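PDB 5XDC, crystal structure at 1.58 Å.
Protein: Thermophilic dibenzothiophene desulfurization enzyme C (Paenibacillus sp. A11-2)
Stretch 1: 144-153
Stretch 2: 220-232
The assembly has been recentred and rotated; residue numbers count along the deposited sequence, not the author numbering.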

ATOM      1  N   PRO B 144     -32.362 -30.169  28.804  1.00 19.15           N
ATOM      2  CA  PRO B 144     -33.151 -29.670  29.937  1.00 19.65           C
ATOM      3  C   PRO B 144     -33.407 -30.750  30.976  1.00 22.34           C
ATOM      4  O   PRO B 144     -33.685 -31.907  30.646  1.00 23.24           O
ATOM      5  N   LEU B 145     -33.312 -30.354  32.236  1.00 17.63           N
ATOM      6  CA  LEU B 145     -33.665 -31.171  33.387  1.00 18.51           C
ATOM      7  C   LEU B 145     -35.005 -30.732  33.961  1.00 19.26           C
ATOM      8  O   LEU B 145     -35.417 -29.583  33.790  1.00 17.93           O
ATOM      9  N   PRO B 146     -35.699 -31.624  34.681  1.00 20.12           N
ATOM     10  CA  PRO B 146     -37.085 -31.331  35.111  1.00 21.74           C
ATOM     11  C   PRO B 146     -37.271 -30.052  35.921  1.00 19.73           C
ATOM     12  O   PRO B 146     -38.375 -29.490  35.901  1.00 22.64           O
ATOM     13  N   ASP B 147     -36.263 -29.606  36.669  1.00 19.88           N
ATOM     14  CA  ASP B 147     -36.372 -28.431  37.525  1.00 16.50           C
ATOM     15  C   ASP B 147     -36.114 -27.118  36.787  1.00 18.59           C
ATOM     16  O   ASP B 147     -36.208 -26.056  37.406  1.00 17.54           O
ATOM     17  N   GLY B 148     -35.770 -27.164  35.503  1.00 16.92           N
ATOM     18  CA  GLY B 148     -35.373 -25.972  34.776  1.00 18.99           C
ATOM     19  C   GLY B 148     -33.879 -25.794  34.636  1.00 22.51           C
ATOM     20  O   GLY B 148     -33.442 -24.842  33.970  1.00 17.67           O
ATOM     21  N   SER B 149     -33.085 -26.643  35.277  1.00 16.31           N
ATOM     22  CA  SER B 149     -31.652 -26.656  35.038  1.00 14.77           C
ATOM     23  C   SER B 149     -31.368 -27.243  33.656  1.00 14.96           C
ATOM     24  O   SER B 149     -32.242 -27.812  32.996  1.00 16.04           O
ATOM     25  N   TYR B 150     -30.118 -27.104  33.218  1.00 14.90           N
ATOM     26  CA  TYR B 150     -29.660 -27.714  31.979  1.00 16.82           C
ATOM     27  C   TYR B 150     -28.401 -28.511  32.263  1.00 18.86           C
ATOM     28  O   TYR B 150     -27.564 -28.106  33.075  1.00 19.66           O
ATOM     29  N   GLU B 151     -28.272 -29.648  31.592  1.00 17.45           N
ATOM     30  CA  GLU B 151     -27.061 -30.447  31.657  1.00 17.90           C
ATOM     31  C   GLU B 151     -26.238 -30.141  30.414  1.00 16.97           C
ATOM     32  O   GLU B 151     -26.734 -30.284  29.291  1.00 17.86           O
ATOM     33  N   ILE B 152     -24.988 -29.722  30.626  1.00 17.37           N
ATOM     34  CA  ILE B 152     -24.096 -29.282  29.555  1.00 18.49           C
ATOM     35  C   ILE B 152     -23.103 -30.392  29.259  1.00 12.68           C
ATOM     36  O   ILE B 152     -22.452 -30.906  30.174  1.00 15.39           O
ATOM     37  N   ASN B 153     -22.933 -30.711  27.966  1.00 16.62           N
ATOM     38  CA  ASN B 153     -21.987 -31.729  27.530  1.00 17.36           C
ATOM     39  C   ASN B 153     -21.260 -31.284  26.269  1.00 13.10           C
ATOM     40  O   ASN B 153     -21.885 -30.787  25.329  1.00 19.47           O
ATOM     41  N   VAL B 220     -22.296 -31.302  33.170  1.00 16.76           N
ATOM     42  CA  VAL B 220     -22.250 -30.112  34.012  1.00 14.91           C
ATOM     43  C   VAL B 220     -23.666 -29.581  34.183  1.00 14.84           C
ATOM     44  O   VAL B 220     -24.356 -29.292  33.202  1.00 16.69           O
ATOM     45  N   VAL B 221     -24.116 -29.463  35.429  1.00 16.19           N
ATOM     46  CA  VAL B 221     -25.448 -28.921  35.696  1.00 14.77           C
ATOM     47  C   VAL B 221     -25.332 -27.414  35.884  1.00 12.69           C
ATOM     48  O   VAL B 221     -24.520 -26.947  36.689  1.00 16.35           O
ATOM     49  N   VAL B 222     -26.104 -26.645  35.114  1.00 16.28           N
ATOM     50  CA  VAL B 222     -26.240 -25.217  35.374  1.00 16.69           C
ATOM     51  C   VAL B 222     -27.664 -24.955  35.848  1.00 12.85           C
ATOM     52  O   VAL B 222     -28.643 -25.423  35.244  1.00 13.99           O
ATOM     53  N   TYR B 223     -27.761 -24.247  36.945  1.00 15.52           N
ATOM     54  CA  TYR B 223     -28.987 -24.103  37.707  1.00 16.22           C
ATOM     55  C   TYR B 223     -29.774 -22.906  37.211  1.00 19.16           C
ATOM     56  O   TYR B 223     -29.230 -22.026  36.526  1.00 17.93           O
ATOM     57  N   PRO B 224     -31.073 -22.849  37.507  1.00 16.93           N
ATOM     58  CA  PRO B 224     -31.906 -21.843  36.841  1.00 16.57           C
ATOM     59  C   PRO B 224     -31.517 -20.430  37.191  1.00 15.21           C
ATOM     60  O   PRO B 224     -31.727 -19.528  36.365  1.00 19.05           O
ATOM     61  N   ASP B 225     -30.945 -20.200  38.371  1.00 14.38           N
ATOM     62  CA  ASP B 225     -30.567 -18.847  38.755  1.00 14.26           C
ATOM     63  C   ASP B 225     -29.262 -18.414  38.101  1.00 21.27           C
ATOM     64  O   ASP B 225     -28.844 -17.266  38.293  1.00 18.23           O
ATOM     65  N   GLU B 226     -28.629 -19.296  37.321  1.00 18.46           N
ATOM     66  CA  GLU B 226     -27.395 -18.972  36.611  1.00 16.97           C
ATOM     67  C   GLU B 226     -27.625 -18.698  35.130  1.00 14.38           C
ATOM     68  O   GLU B 226     -26.710 -18.211  34.453  1.00 15.92           O
ATOM     69  N   LEU B 227     -28.803 -19.020  34.615  1.00 16.36           N
ATOM     70  CA  LEU B 227     -29.128 -18.797  33.218  1.00 16.79           C
ATOM     71  C   LEU B 227     -29.301 -17.315  32.917  1.00 21.08           C
ATOM     72  O   LEU B 227     -29.853 -16.548  33.717  1.00 18.09           O
ATOM     73  N   LEU B 228     -28.812 -16.915  31.748  1.00 16.04           N
ATOM     74  CA  LEU B 228     -28.874 -15.533  31.289  1.00 16.66           C
ATOM     75  C   LEU B 228     -29.963 -15.458  30.232  1.00 19.63           C
ATOM     76  O   LEU B 228     -29.772 -15.887  29.088  1.00 19.01           O
ATOM     77  N   GLY B 229     -31.119 -14.928  30.626  1.00 16.65           N
ATOM     78  CA  GLY B 229     -32.264 -14.897  29.746  1.00 21.20           C
ATOM     79  C   GLY B 229     -32.827 -16.284  29.509  1.00 18.42           C
ATOM     80  O   GLY B 229     -32.507 -17.261  30.200  1.00 21.50           O
ATOM     81  N   THR B 230     -33.675 -16.359  28.512  1.00 20.93           N
ATOM     82  CA  THR B 230     -34.331 -17.584  28.123  1.00 20.97           C
ATOM     83  C   THR B 230     -33.632 -18.185  26.918  1.00 21.28           C
ATOM     84  O   THR B 230     -32.867 -17.502  26.230  1.00 20.34           O
ATOM     85  N   PRO B 231     -33.860 -19.463  26.631  1.00 25.22           N
ATOM     86  CA  PRO B 231     -33.179 -20.082  25.489  1.00 19.82           C
ATOM     87  C   PRO B 231     -33.542 -19.391  24.188  1.00 24.06           C
ATOM     88  O   PRO B 231     -34.714 -19.140  23.898  1.00 22.99           O
ATOM     89  N   GLY B 232     -32.519 -19.098  23.390  1.00 21.02           N
ATOM     90  CA  GLY B 232     -32.728 -18.391  22.150  1.00 24.74           C
ATOM     91  C   GLY B 232     -32.901 -16.891  22.278  1.00 21.60           C
ATOM     92  O   GLY B 232     -33.026 -16.213  21.253  1.00 21.75           O
TER

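Two short antiparallel strands, 150-153 and 220-222, pair through four backbone hydrogen bonds, and mostly apolar side chains extend the contact into the flanking loops, burying 550 Å² in all. Tyr 150 and Val 222 exchange bonds in both directions (Tyr 150 N to Val 222 O, 3.0 Å; Val 222 N to Tyr 150 O, 2.9 Å), as do Ile 152 and Val 220 (Ile 152 N to Val 220 O, 2.7 Å; Val 220 N to Ile 152 O, 3.0 Å). These four residues therefore send their side chains to one face of the sheet. There Ile 152 (m, m) brings CG1 to 3.3 Å from CG1 of Val 222, a tight contact made with the valine at an off-well chi1 of -15°, while Ile 152 CB lies 4.1 Å from Val 220 CB (t). Tyr 150 (m, chi2 -84°) reaches along the loop of the second stretch: CD1 of Leu 227 (m, t) meets the ring edge, 4.1 Å from Tyr 150 CD2, and CG of Pro 231 sits 3.4 Å from the Tyr 150 OH, a hydroxyl that is hydrogen-bonded elsewhere in the structure. Glu 151 (t, t) and Val 221 (t) occupy the other face. Asn 153 ND2 donates to Glu 151 OE1 at 2.8 Å, a bond within the first stretch, and Leu 145 (m, t) points toward the second, placing CD1 4.0 Å from CG1 of Val 221. Ahead of strand 150-153, Asp 147 (p) fixes Ser 149 (m), accepting from Ser 149 N at OD1 (3.0 Å) and from Ser 149 OG at OD2 (2.7 Å). The same Ser 149 OG lies 3.4 Å from CD of Pro 224 and 3.5 Å from CD1 of Tyr 223 (m). No side chain hydrogen-bonds across the interface.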

ATOM      1  CB  PRO B 144     -34.458 -29.205  29.289  1.00 20.93           C
ATOM      2  CG  PRO B 144     -34.544 -29.958  28.015  1.00 31.33           C
ATOM      3  CD  PRO B 144     -33.135 -30.163  27.551  1.00 25.17           C
ATOM      4  CB  LEU B 145     -32.581 -31.066  34.455  1.00 16.12           C
ATOM      5  CG  LEU B 145     -31.230 -31.643  34.023  1.00 16.90           C
ATOM      6  CD1 LEU B 145     -30.131 -31.155  34.932  1.00 21.35           C
ATOM      7  CD2 LEU B 145     -31.291 -33.158  33.994  1.00 22.01           C
ATOM      8  CB  PRO B 146     -37.450 -32.563  35.953  1.00 24.01           C
ATOM      9  CG  PRO B 146     -36.617 -33.660  35.415  1.00 33.78           C
ATOM     10  CD  PRO B 146     -35.317 -33.026  34.954  1.00 22.22           C
ATOM     11  CB  ASP B 147     -35.386 -28.518  38.685  1.00 15.43           C
ATOM     12  CG  ASP B 147     -33.946 -28.339  38.226  1.00 15.41           C
ATOM     13  OD1 ASP B 147     -33.600 -28.926  37.186  1.00 16.08           O
ATOM     14  OD2 ASP B 147     -33.181 -27.628  38.890  1.00 19.43           O
ATOM     15  CB  SER B 149     -30.924 -27.470  36.106  1.00 15.34           C
ATOM     16  OG  SER B 149     -31.031 -26.896  37.394  1.00 16.57           O
ATOM     17  CB  TYR B 150     -29.369 -26.666  30.887  1.00 17.26           C
ATOM     18  CG  TYR B 150     -30.598 -26.169  30.169  1.00 17.57           C
ATOM     19  CD1 TYR B 150     -31.122 -26.872  29.097  1.00 21.30           C
ATOM     20  CD2 TYR B 150     -31.251 -25.008  30.571  1.00 23.62           C
ATOM     21  CE1 TYR B 150     -32.250 -26.437  28.437  1.00 27.05           C
ATOM     22  CE2 TYR B 150     -32.388 -24.562  29.903  1.00 25.86           C
ATOM     23  CZ  TYR B 150     -32.881 -25.286  28.849  1.00 29.58           C
ATOM     24  OH  TYR B 150     -34.006 -24.865  28.179  1.00 50.13           O
ATOM     25  CB  GLU B 151     -27.377 -31.939  31.744  1.00 18.26           C
ATOM     26  CG  GLU B 151     -26.119 -32.780  31.975  1.00 21.20           C
ATOM     27  CD  GLU B 151     -26.364 -34.256  31.779  1.00 29.11           C
ATOM     28  OE1 GLU B 151     -25.679 -34.867  30.939  1.00 25.90           O
ATOM     29  OE2 GLU B 151     -27.255 -34.806  32.453  1.00 23.83           O
ATOM     30  CB  ILE B 152     -23.345 -27.995  29.937  1.00 20.01           C
ATOM     31  CG1 ILE B 152     -24.301 -26.942  30.488  1.00 24.33           C
ATOM     32  CG2 ILE B 152     -22.573 -27.464  28.734  1.00 23.21           C
ATOM     33  CD1 ILE B 152     -25.375 -26.544  29.533  1.00 19.55           C
ATOM     34  CB  ASN B 153     -22.677 -33.056  27.232  1.00 19.06           C
ATOM     35  CG  ASN B 153     -23.158 -33.743  28.476  1.00 17.10           C
ATOM     36  OD1 ASN B 153     -22.363 -34.291  29.236  1.00 19.78           O
ATOM     37  ND2 ASN B 153     -24.466 -33.715  28.693  1.00 21.82           N
ATOM     38  CB  VAL B 220     -21.326 -29.050  33.391  1.00 16.76           C
ATOM     39  CG1 VAL B 220     -21.447 -27.728  34.091  1.00 17.89           C
ATOM     40  CG2 VAL B 220     -19.895 -29.534  33.483  1.00 14.94           C
ATOM     41  CB  VAL B 221     -26.082 -29.576  36.934  1.00 14.80           C
ATOM     42  CG1 VAL B 221     -27.506 -29.055  37.115  1.00 15.91           C
ATOM     43  CG2 VAL B 221     -26.081 -31.077  36.806  1.00 18.36           C
ATOM     44  CB  VAL B 222     -25.822 -24.334  34.177  1.00 29.48           C
ATOM     45  CG1 VAL B 222     -25.035 -25.094  33.138  1.00 27.67           C
ATOM     46  CG2 VAL B 222     -26.947 -23.545  33.579  1.00 33.41           C
ATOM     47  CB  TYR B 223     -28.648 -23.970  39.188  1.00 17.54           C
ATOM     48  CG  TYR B 223     -27.849 -25.163  39.688  1.00 15.82           C
ATOM     49  CD1 TYR B 223     -28.412 -26.435  39.705  1.00 15.82           C
ATOM     50  CD2 TYR B 223     -26.532 -25.028  40.084  1.00 14.99           C
ATOM     51  CE1 TYR B 223     -27.676 -27.538  40.140  1.00 14.21           C
ATOM     52  CE2 TYR B 223     -25.791 -26.124  40.517  1.00 18.96           C
ATOM     53  CZ  TYR B 223     -26.374 -27.372  40.530  1.00 17.24           C
ATOM     54  OH  TYR B 223     -25.634 -28.458  40.957  1.00 17.92           O
ATOM     55  CB  PRO B 224     -33.324 -22.190  37.320  1.00 19.76           C
ATOM     56  CG  PRO B 224     -33.238 -23.645  37.677  1.00 18.05           C
ATOM     57  CD  PRO B 224     -31.893 -23.784  38.300  1.00 15.80           C
ATOM     58  CB  ASP B 225     -30.475 -18.711  40.285  1.00 20.56           C
ATOM     59  CG  ASP B 225     -29.475 -19.663  40.918  1.00 22.44           C
ATOM     60  OD1 ASP B 225     -29.337 -20.799  40.431  1.00 20.81           O
ATOM     61  OD2 ASP B 225     -28.840 -19.276  41.923  1.00 21.90           O
ATOM     62  CB  GLU B 226     -26.387 -20.121  36.785  1.00 14.42           C
ATOM     63  CG  GLU B 226     -26.020 -20.359  38.242  1.00 12.83           C
ATOM     64  CD  GLU B 226     -25.212 -21.634  38.491  1.00 17.40           C
ATOM     65  OE1 GLU B 226     -25.401 -22.631  37.754  1.00 16.28           O
ATOM     66  OE2 GLU B 226     -24.395 -21.618  39.442  1.00 19.96           O
ATOM     67  CB  LEU B 227     -30.396 -19.558  32.859  1.00 18.63           C
ATOM     68  CG  LEU B 227     -30.256 -21.065  33.055  1.00 20.04           C
ATOM     69  CD1 LEU B 227     -31.614 -21.719  33.009  1.00 25.64           C
ATOM     70  CD2 LEU B 227     -29.366 -21.637  31.996  1.00 22.85           C
ATOM     71  CB  LEU B 228     -27.524 -15.088  30.746  1.00 15.27           C
ATOM     72  CG  LEU B 228     -26.414 -15.093  31.786  1.00 15.70           C
ATOM     73  CD1 LEU B 228     -25.050 -14.971  31.114  1.00 20.19           C
ATOM     74  CD2 LEU B 228     -26.646 -13.981  32.793  1.00 15.79           C
ATOM     75  CB  THR B 230     -35.798 -17.306  27.796  1.00 22.14           C
ATOM     76  OG1 THR B 230     -35.881 -16.414  26.681  1.00 26.86           O
ATOM     77  CG2 THR B 230     -36.488 -16.665  28.987  1.00 29.26           C
ATOM     78  CB  PRO B 231     -33.676 -21.529  25.520  1.00 25.79           C
ATOM     79  CG  PRO B 231     -34.107 -21.745  26.941  1.00 26.65           C
ATOM     80  CD  PRO B 231     -34.669 -20.441  27.380  1.00 29.08           C
TER